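PDB 2ARK: flavodoxin from Aquifex aeolicus, which probably serves as a low-potential electron donor to a number of redox enzymes, carrying electrons on its FMN cofactor. Local coordinates for residues V7-D12 with V37-V42; G55-S60 with I90-S95. One frame throughout, in Å; residues are numbered along the deposited sequence.

Contact 1 of 2, residues V7-D12 with V37-V42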
loop_
_atom_site.group_PDB
_atom_site.type_symbol
_atom_site.label_atom_id
_atom_site.label_comp_id
_atom_site.label_asym_id
_atom_site.label_seq_id
_atom_site.Cartn_x
_atom_site.Cartn_y
_atom_site.Cartn_z
ATOM N N VAL A 7 11.029 -21.041 14.014
ATOM C CA VAL A 7 10.539 -20.432 12.769
ATOM C C VAL A 7 9.364 -21.215 12.142
ATOM O O VAL A 7 9.426 -22.435 11.957
ATOM C CB VAL A 7 11.715 -20.223 11.761
ATOM C CG1 VAL A 7 11.225 -19.867 10.364
ATOM C CG2 VAL A 7 12.647 -19.135 12.254
ATOM N N LEU A 8 8.288 -20.507 11.833
ATOM C CA LEU A 8 7.116 -21.082 11.150
ATOM C C LEU A 8 7.104 -20.599 9.720
ATOM O O LEU A 8 7.086 -19.385 9.455
ATOM C CB LEU A 8 5.814 -20.632 11.820
ATOM C CG LEU A 8 4.526 -21.469 11.816
ATOM C CD1 LEU A 8 3.320 -20.545 11.739
ATOM C CD2 LEU A 8 4.391 -22.639 10.764
ATOM N N VAL A 9 7.144 -21.535 8.788
ATOM C CA VAL A 9 6.900 -21.193 7.398
ATOM C C VAL A 9 5.508 -21.714 7.087
ATOM O O VAL A 9 5.279 -22.905 7.103
ATOM C CB VAL A 9 7.967 -21.767 6.434
ATOM C CG1 VAL A 9 7.716 -21.287 4.978
ATOM C CG2 VAL A 9 9.342 -21.360 6.898
ATOM N N ILE A 10 4.576 -20.804 6.837
ATOM C CA ILE A 10 3.193 -21.200 6.583
ATOM C C ILE A 10 2.822 -20.656 5.200
ATOM O O ILE A 10 3.159 -19.528 4.899
ATOM C CB ILE A 10 2.263 -20.696 7.743
ATOM C CG1 ILE A 10 0.859 -21.213 7.594
ATOM C CG2 ILE A 10 2.260 -19.135 7.900
ATOM C CD1 ILE A 10 -0.143 -20.337 8.434
ATOM N N TYR A 11 2.194 -21.458 4.334
ATOM C CA TYR A 11 1.930 -21.012 2.931
ATOM C C TYR A 11 0.571 -21.511 2.431
ATOM O O TYR A 11 0.076 -22.550 2.868
ATOM C CB TYR A 11 3.052 -21.463 1.964
ATOM C CG TYR A 11 3.089 -22.958 1.851
ATOM C CD1 TYR A 11 2.422 -23.614 0.826
ATOM C CD2 TYR A 11 3.708 -23.730 2.830
ATOM C CE1 TYR A 11 2.386 -25.011 0.773
ATOM C CE2 TYR A 11 3.699 -25.105 2.771
ATOM C CZ TYR A 11 3.044 -25.739 1.743
ATOM O OH TYR A 11 3.018 -27.107 1.709
ATOM N N ASP A 12 -0.031 -20.736 1.530
ATOM C CA ASP A 12 -1.086 -21.206 0.666
ATOM C C ASP A 12 -0.483 -21.362 -0.728
ATOM O O ASP A 12 0.612 -20.851 -1.001
ATOM C CB ASP A 12 -2.244 -20.212 0.649
ATOM C CG ASP A 12 -3.528 -20.808 0.060
ATOM O OD1 ASP A 12 -3.532 -21.994 -0.302
ATOM O OD2 ASP A 12 -4.534 -20.097 -0.087
ATOM N N VAL A 37 12.575 -25.303 12.537
ATOM C CA VAL A 37 11.598 -24.858 11.531
ATOM C C VAL A 37 10.356 -25.775 11.447
ATOM O O VAL A 37 10.472 -26.988 11.466
ATOM C CB VAL A 37 12.292 -24.676 10.132
ATOM C CG1 VAL A 37 11.299 -24.260 9.029
ATOM C CG2 VAL A 37 13.420 -23.661 10.246
ATOM N N ARG A 38 9.171 -25.174 11.376
ATOM C CA ARG A 38 7.955 -25.927 11.083
ATOM C C ARG A 38 7.517 -25.421 9.719
ATOM O O ARG A 38 7.477 -24.210 9.519
ATOM C CB ARG A 38 6.873 -25.685 12.151
ATOM C CG ARG A 38 6.658 -26.840 13.039
ATOM C CD ARG A 38 6.759 -26.563 14.543
ATOM N NE ARG A 38 5.456 -26.458 15.187
ATOM C CZ ARG A 38 5.184 -26.795 16.444
ATOM N NH1 ARG A 38 6.107 -27.297 17.246
ATOM N NH2 ARG A 38 3.950 -26.649 16.896
ATOM N N LEU A 39 7.243 -26.334 8.779
ATOM C CA LEU A 39 6.683 -25.984 7.445
ATOM C C LEU A 39 5.245 -26.507 7.314
ATOM O O LEU A 39 5.004 -27.727 7.383
ATOM C CB LEU A 39 7.576 -26.553 6.347
ATOM C CG LEU A 39 7.207 -26.449 4.866
ATOM C CD1 LEU A 39 7.024 -24.974 4.378
ATOM C CD2 LEU A 39 8.241 -27.197 4.016
ATOM N N LYS A 40 4.275 -25.603 7.170
ATOM C CA LYS A 40 2.857 -26.039 7.046
ATOM C C LYS A 40 2.110 -25.376 5.899
ATOM O O LYS A 40 2.293 -24.212 5.658
ATOM C CB LYS A 40 2.070 -25.778 8.337
ATOM C CG LYS A 40 2.767 -26.187 9.638
ATOM C CD LYS A 40 2.323 -27.519 10.189
ATOM C CE LYS A 40 3.180 -27.865 11.446
ATOM N NZ LYS A 40 2.631 -28.922 12.431
ATOM N N HIS A 41 1.276 -26.127 5.192
ATOM C CA HIS A 41 0.234 -25.540 4.352
ATOM C C HIS A 41 -0.836 -24.907 5.303
ATOM O O HIS A 41 -1.055 -25.396 6.421
ATOM C CB HIS A 41 -0.354 -26.616 3.413
ATOM C CG HIS A 41 -1.464 -26.126 2.536
ATOM N ND1 HIS A 41 -1.244 -25.400 1.385
ATOM C CD2 HIS A 41 -2.807 -26.261 2.637
ATOM C CE1 HIS A 41 -2.404 -25.090 0.827
ATOM N NE2 HIS A 41 -3.369 -25.596 1.571
ATOM N N VAL A 42 -1.472 -23.819 4.869
ATOM C CA VAL A 42 -2.528 -23.175 5.655
ATOM C C VAL A 42 -3.634 -24.126 6.210
ATOM O O VAL A 42 -4.074 -23.939 7.351
ATOM C CB VAL A 42 -3.154 -21.953 4.916
ATOM C CG1 VAL A 42 -3.883 -22.363 3.674
ATOM C CG2 VAL A 42 -4.093 -21.220 5.815
#
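Y11 and H41 meet at the C-terminal ends of two parallel strands, where the tyrosine ring lies over the histidine CA. CG of Y11 sits between its own backbone N and carbonyl carbon (chi1 65°), and CA of H41 stands 4.0 Å from the ring centroid in a CH-pi contact, offset toward the rim. The imidazole turns an edge toward the tyrosine face in an offset T-shaped pair, centroids 5.5 Å apart and planes at 72°, with ND1 of H41 3.7 Å from CE1 of Y11. On another flank CE2 of Y11 touches CD1 of L39 at 3.7 Å, and that methyl also packs on CG1 of V9. V37 continues this apolar face, meeting V7 and V9. The backbones pair in parallel: R38 N to V7 O, V9 N to R38 O (2.8 Å), K40 N to V9 O, and Y11 N to K40 O. The strands belong to a beta-alpha-beta unit of the flavodoxin-like fold, with helix 17-30 as the crossover; K19 and A22 of that helix touch Y11. Just past the end of strand 35-41, V42 N bonds to Y11 O at 2.8 Å. CG1 of V42 packs against the D12 carboxylate carbon at 4.0 Å, while OD2 of D12 is hydrogen-bonded to S68. On the opposite face, which carries L8, I10, R38 and K40, CD2 of L8 meets CG of K40 at 4.1 Å, the side chains at about a right angle. R38 leads outward to a salt bridge with D49 and a cation-pi contact with W52.

Contact 2 of 2, residues G55-S60 with I90-S95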
loop_
_atom_site.group_PDB
_atom_site.type_symbol
_atom_site.label_atom_id
_atom_site.label_comp_id
_atom_site.label_asym_id
_atom_site.label_seq_id
_atom_site.Cartn_x
_atom_site.Cartn_y
_atom_site.Cartn_z
ATOM N N GLY A 55 9.469 -16.403 14.839
ATOM C CA GLY A 55 9.438 -15.753 13.551
ATOM C C GLY A 55 8.572 -16.544 12.595
ATOM O O GLY A 55 8.498 -17.771 12.694
ATOM N N LEU A 56 7.893 -15.815 11.701
ATOM C CA LEU A 56 6.991 -16.377 10.684
ATOM C C LEU A 56 7.339 -15.889 9.284
ATOM O O LEU A 56 7.565 -14.694 9.088
ATOM C CB LEU A 56 5.537 -15.952 10.933
ATOM C CG LEU A 56 4.827 -16.447 12.179
ATOM C CD1 LEU A 56 5.217 -15.541 13.385
ATOM C CD2 LEU A 56 3.340 -16.426 11.912
ATOM N N ALA A 57 7.358 -16.805 8.312
ATOM C CA ALA A 57 7.310 -16.418 6.903
ATOM C C ALA A 57 5.957 -16.855 6.372
ATOM O O ALA A 57 5.549 -17.986 6.553
ATOM C CB ALA A 57 8.463 -17.049 6.113
ATOM N N VAL A 58 5.226 -15.935 5.769
ATOM C CA VAL A 58 3.878 -16.241 5.325
ATOM C C VAL A 58 3.856 -16.064 3.817
ATOM O O VAL A 58 4.171 -14.998 3.332
ATOM C CB VAL A 58 2.840 -15.291 6.016
ATOM C CG1 VAL A 58 1.421 -15.527 5.455
ATOM C CG2 VAL A 58 2.897 -15.400 7.561
ATOM N N GLY A 59 3.526 -17.114 3.074
ATOM C CA GLY A 59 3.548 -17.044 1.617
ATOM C C GLY A 59 2.202 -17.284 1.007
ATOM O O GLY A 59 1.391 -18.056 1.529
ATOM N N SER A 60 1.936 -16.607 -0.095
ATOM C CA SER A 60 0.687 -16.799 -0.775
ATOM C C SER A 60 0.916 -16.615 -2.252
ATOM O O SER A 60 1.776 -15.813 -2.639
ATOM C CB SER A 60 -0.301 -15.737 -0.317
ATOM O OG SER A 60 -1.547 -15.803 -1.026
ATOM N N ILE A 90 8.163 -11.866 15.041
ATOM C CA ILE A 90 8.877 -11.338 13.891
ATOM C C ILE A 90 8.373 -12.089 12.668
ATOM O O ILE A 90 8.266 -13.321 12.707
ATOM C CB ILE A 90 10.410 -11.503 14.066
ATOM C CG1 ILE A 90 10.880 -10.680 15.275
ATOM C CG2 ILE A 90 11.155 -11.080 12.810
ATOM C CD1 ILE A 90 12.264 -10.978 15.756
ATOM N N ALA A 91 8.026 -11.351 11.604
ATOM C CA ALA A 91 7.419 -11.941 10.403
ATOM C C ALA A 91 7.863 -11.262 9.116
ATOM O O ALA A 91 8.290 -10.113 9.129
ATOM C CB ALA A 91 5.899 -11.922 10.498
ATOM N N CYS A 92 7.782 -12.016 8.017
ATOM C CA CYS A 92 7.995 -11.543 6.635
ATOM C C CYS A 92 7.029 -12.303 5.707
ATOM O O CYS A 92 6.235 -13.116 6.189
ATOM C CB CYS A 92 9.436 -11.785 6.223
ATOM S SG CYS A 92 9.947 -13.533 6.385
ATOM N N ALA A 93 7.131 -12.049 4.395
ATOM C CA ALA A 93 6.127 -12.425 3.398
ATOM C C ALA A 93 6.821 -12.992 2.184
ATOM O O ALA A 93 7.979 -12.655 1.930
ATOM C CB ALA A 93 5.268 -11.163 2.984
ATOM N N PHE A 94 6.136 -13.830 1.413
ATOM C CA PHE A 94 6.640 -14.200 0.065
ATOM C C PHE A 94 5.502 -14.555 -0.883
ATOM O O PHE A 94 4.389 -14.880 -0.426
ATOM C CB PHE A 94 7.710 -15.286 0.117
ATOM C CG PHE A 94 7.264 -16.579 0.790
ATOM C CD1 PHE A 94 7.313 -16.714 2.193
ATOM C CD2 PHE A 94 6.876 -17.694 0.011
ATOM C CE1 PHE A 94 6.932 -17.913 2.808
ATOM C CE2 PHE A 94 6.502 -18.911 0.624
ATOM C CZ PHE A 94 6.513 -19.016 2.022
ATOM N N SER A 95 5.734 -14.472 -2.187
ATOM C CA SER A 95 4.620 -14.602 -3.117
ATOM C C SER A 95 5.091 -14.882 -4.536
ATOM O O SER A 95 6.157 -14.390 -4.979
ATOM C CB SER A 95 3.772 -13.312 -3.116
ATOM O OG SER A 95 2.578 -13.447 -3.890
#
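F94 holds CG between its backbone N and carbonyl carbon (chi1 58°), and with chi2 at -84° its ring comes to lie flat across G59 of the adjacent strand. CA of G59 is 3.4 Å from the ring centroid, only 6° off the normal: a CH-pi contact over the centre of the face. With no side chain on G59, the ring sits directly on its CA. At the ring edge, CB of A57 touches CE1 of F94 at 3.7 Å; the same methyl meets SG of C92 at 3.8 Å. On the opposite face, CB of L56 meets CB of A91 at 4.1 Å. S95 has OG anti to its backbone N, from where it donates to S60 O at 2.8 Å. The backbones pair in parallel through C92 N to L56 O, V58 N to C92 O, F94 N to V58 O and S60 N to F94 O. OG of S95 also bonds T62, and OG of S60 bonds the backbone N of S68. These two strands and helix 69-78 form a beta-alpha-beta unit at the heart of the flavodoxin-like sheet. Helices 17-30 and 148-168 pack on the face bearing A57, C92 and F94, helix 104-117 packs on A91, A93 and S95, and strand 5-11 runs along the far side of strand 55-61.

Contacts 1 and 2 are two parallel pairings of one sheet, separated by the pairing of strands 5-11 and 55-61: L8 N probably bonds G55 O, and L8 O probably bonds A57 N. CG2 of I10 also packs on CG2 of V58. Helix 17-30 reaches both, touching Y11 and V37 in contact 1 and A57 and F94 in contact 2. Contact 2 is wholly buried near the centre of the chain, its strands rich in glycine, alanine and serine. Contact 1 lies further out: strand 35-41 is partly exposed and brings charged side chains and a histidine. In both, an aromatic ring lies over a CA toward the strands' C-terminal ends, Y11 over H41 and F94 over G59.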